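Local coordinates for protein inorganic pyrophosphatase (Thermus thermophilus, PDB 2PRD) that probably hydrolyses inorganic pyrophosphate to two phosphate ions with the help of magnesium, working as a homohexamer, at residues 44-49 with 141-146. Sequence-based numbering, arbitrary orientation.
Sequences VLPGAQ and ALEAKK
The ring of P46 packs against L142 and E143, joining two loops of the family I pyrophosphatase fold, one after strand 38-44 and the other after helix 126-138. The tight part is apolar: P46 CG lies 3.7 Å from L142 CB, and the two side chains run past each other in opposite directions. With its CG anti to the carbonyl carbon (chi1 -62°), L142 carries CD1 along the 46-47 backbone, 3.7 Å from P46 O and 3.9 Å from G47 CA. On the other flank the extended E143 chain crosses the proline ring at about a right angle, and its OE2 comes 3.9 Å from P46 CD. The same oxygen forms a salt bridge with NE of R43, a predicted substrate-binding residue. Q113 of a third subunit packs on both P46 and E143, which are buried, while L142, touched by H134 of a second subunit, stays partly open to solvent. Beyond E143 the chain makes no contact with 44-49 and is exposed at K145. The K145 side chain turns back to the carbonyl of L142; its NZ, also bonded to Q130 of the second subunit, donates a 2.6 Å hydrogen bond to L142 O, with NZ 33° off the plane of that carbonyl.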
ATOM      1  N   VAL A  44       3.328  -8.184  17.927  1.00  9.64           N
ATOM      2  CA  VAL A  44       3.856  -7.231  16.934  1.00  8.59           C
ATOM      3  C   VAL A  44       5.356  -7.177  17.195  1.00 10.29           C
ATOM      4  O   VAL A  44       5.751  -7.000  18.339  1.00 10.72           O
ATOM      5  CB  VAL A  44       3.208  -5.856  17.081  1.00  7.91           C
ATOM      6  CG1 VAL A  44       3.643  -4.847  16.028  1.00 13.81           C
ATOM      7  CG2 VAL A  44       1.693  -5.981  17.006  1.00  8.59           C
ATOM      8  N   LEU A  45       6.168  -7.411  16.178  1.00 10.94           N
ATOM      9  CA  LEU A  45       7.641  -7.389  16.343  1.00 12.87           C
ATOM     10  C   LEU A  45       8.015  -6.020  16.922  1.00  8.93           C
ATOM     11  O   LEU A  45       7.522  -5.023  16.406  1.00 11.54           O
ATOM     12  CB  LEU A  45       8.300  -7.625  14.998  1.00  6.81           C
ATOM     13  CG  LEU A  45       8.069  -8.877  14.196  1.00 11.51           C
ATOM     14  CD1 LEU A  45       8.884  -8.788  12.891  1.00  8.94           C
ATOM     15  CD2 LEU A  45       8.473 -10.141  14.971  1.00 10.96           C
ATOM     16  N   PRO A  46       8.891  -6.025  17.940  1.00  6.51           N
ATOM     17  CA  PRO A  46       9.273  -4.798  18.596  1.00  6.05           C
ATOM     18  C   PRO A  46      10.221  -3.880  17.843  1.00 11.83           C
ATOM     19  O   PRO A  46      10.273  -2.691  18.194  1.00  9.70           O
ATOM     20  CB  PRO A  46       9.775  -5.279  19.943  1.00  7.05           C
ATOM     21  CG  PRO A  46      10.336  -6.667  19.649  1.00  3.20           C
ATOM     22  CD  PRO A  46       9.440  -7.239  18.576  1.00  2.91           C
ATOM     23  N   GLY A  47      10.925  -4.405  16.848  1.00 10.45           N
ATOM     24  CA  GLY A  47      11.886  -3.595  16.103  1.00  8.70           C
ATOM     25  C   GLY A  47      11.344  -3.160  14.778  1.00  8.55           C
ATOM     26  O   GLY A  47      10.288  -3.686  14.425  1.00  9.11           O
ATOM     27  N   ALA A  48      12.062  -2.239  14.112  1.00  6.55           N
ATOM     28  CA  ALA A  48      11.486  -1.798  12.803  1.00  1.16           C
ATOM     29  C   ALA A  48      11.863  -2.816  11.759  1.00  6.04           C
ATOM     30  O   ALA A  48      12.754  -2.567  10.921  1.00  7.74           O
ATOM     31  CB  ALA A  48      12.132  -0.413  12.563  1.00  8.57           C
ATOM     32  N   GLN A  49      11.224  -3.982  11.806  1.00  5.96           N
ATOM     33  CA  GLN A  49      11.421  -5.097  10.926  1.00  5.52           C
ATOM     34  C   GLN A  49      10.145  -5.727  10.425  1.00  3.13           C
ATOM     35  O   GLN A  49       9.041  -5.471  10.910  1.00 10.06           O
ATOM     36  CB  GLN A  49      12.174  -6.271  11.692  1.00  6.94           C
ATOM     37  CG  GLN A  49      13.436  -5.690  12.309  1.00 11.76           C
ATOM     38  CD  GLN A  49      14.163  -6.657  13.214  1.00 11.01           C
ATOM     39  OE1 GLN A  49      15.045  -7.393  12.771  1.00 10.01           O
ATOM     40  NE2 GLN A  49      13.802  -6.631  14.489  1.00  4.05           N
ATOM     41  N   ALA A 141      15.880  -9.687  19.558  1.00 17.49           N
ATOM     42  CA  ALA A 141      16.825  -8.900  20.326  1.00 15.35           C
ATOM     43  C   ALA A 141      16.129  -8.034  21.347  1.00 15.92           C
ATOM     44  O   ALA A 141      16.698  -7.997  22.465  1.00 20.01           O
ATOM     45  CB  ALA A 141      17.843  -8.171  19.468  1.00 11.50           C
ATOM     46  N   LEU A 142      15.001  -7.414  21.082  1.00 14.94           N
ATOM     47  CA  LEU A 142      14.265  -6.582  22.039  1.00 10.15           C
ATOM     48  C   LEU A 142      13.389  -7.370  23.006  1.00 14.47           C
ATOM     49  O   LEU A 142      12.693  -6.828  23.883  1.00 18.55           O
ATOM     50  CB  LEU A 142      13.440  -5.522  21.276  1.00 11.76           C
ATOM     51  CG  LEU A 142      14.338  -4.569  20.471  1.00 12.67           C
ATOM     52  CD1 LEU A 142      13.619  -3.620  19.588  1.00  4.65           C
ATOM     53  CD2 LEU A 142      15.137  -3.727  21.490  1.00  6.42           C
ATOM     54  N   GLU A 143      13.453  -8.685  22.882  1.00 13.25           N
ATOM     55  CA  GLU A 143      12.724  -9.618  23.712  1.00 18.61           C
ATOM     56  C   GLU A 143      13.638 -10.533  24.506  1.00 22.62           C
ATOM     57  O   GLU A 143      13.212 -11.616  24.914  1.00 25.88           O
ATOM     58  CB  GLU A 143      11.834 -10.486  22.805  1.00 27.22           C
ATOM     59  CG  GLU A 143      10.476  -9.790  22.608  1.00 32.28           C
ATOM     60  CD  GLU A 143       9.789 -10.437  21.417  1.00 31.95           C
ATOM     61  OE1 GLU A 143      10.448 -11.329  20.855  1.00 41.82           O
ATOM     62  OE2 GLU A 143       8.663 -10.040  21.107  1.00 35.02           O
ATOM     63  N   ALA A 144      14.849 -10.080  24.705  1.00 23.44           N
ATOM     64  CA  ALA A 144      15.880 -10.764  25.462  1.00 31.75           C
ATOM     65  C   ALA A 144      15.497 -10.803  26.951  1.00 40.07           C
ATOM     66  O   ALA A 144      15.623 -11.836  27.613  1.00 47.86           O
ATOM     67  CB  ALA A 144      17.211 -10.018  25.371  1.00 20.11           C
ATOM     68  N   LYS A 145      15.068  -9.646  27.409  1.00 45.82           N
ATOM     69  CA  LYS A 145      14.639  -9.404  28.783  1.00 46.67           C
ATOM     70  C   LYS A 145      13.351 -10.165  29.073  1.00 45.98           C
ATOM     71  O   LYS A 145      12.768 -10.018  30.151  1.00 49.09           O
ATOM     72  CB  LYS A 145      14.392  -7.897  28.984  1.00 54.21           C
ATOM     73  CG  LYS A 145      13.206  -7.374  28.170  1.00 59.75           C
ATOM     74  CD  LYS A 145      12.983  -5.885  28.426  1.00 64.56           C
ATOM     75  CE  LYS A 145      12.149  -5.246  27.315  1.00 62.49           C
ATOM     76  NZ  LYS A 145      12.870  -5.319  26.002  1.00 61.22           N
ATOM     77  N   LYS A 146      12.945 -10.919  28.067  1.00 43.14           N
ATOM     78  CA  LYS A 146      11.749 -11.768  28.114  1.00 44.68           C
ATOM     79  C   LYS A 146      12.151 -13.223  27.879  1.00 46.05           C
ATOM     80  O   LYS A 146      11.335 -14.130  27.701  1.00 48.85           O
ATOM     81  CB  LYS A 146      10.655 -11.263  27.177  1.00 46.35           C
ATOM     82  CG  LYS A 146      10.278  -9.810  27.439  1.00 54.28           C
ATOM     83  CD  LYS A 146       8.939  -9.405  26.842  1.00 61.02           C
ATOM     84  CE  LYS A 146       8.400  -8.160  27.556  1.00 65.00           C
ATOM     85  NZ  LYS A 146       7.191  -7.574  26.905  1.00 54.27           N
TER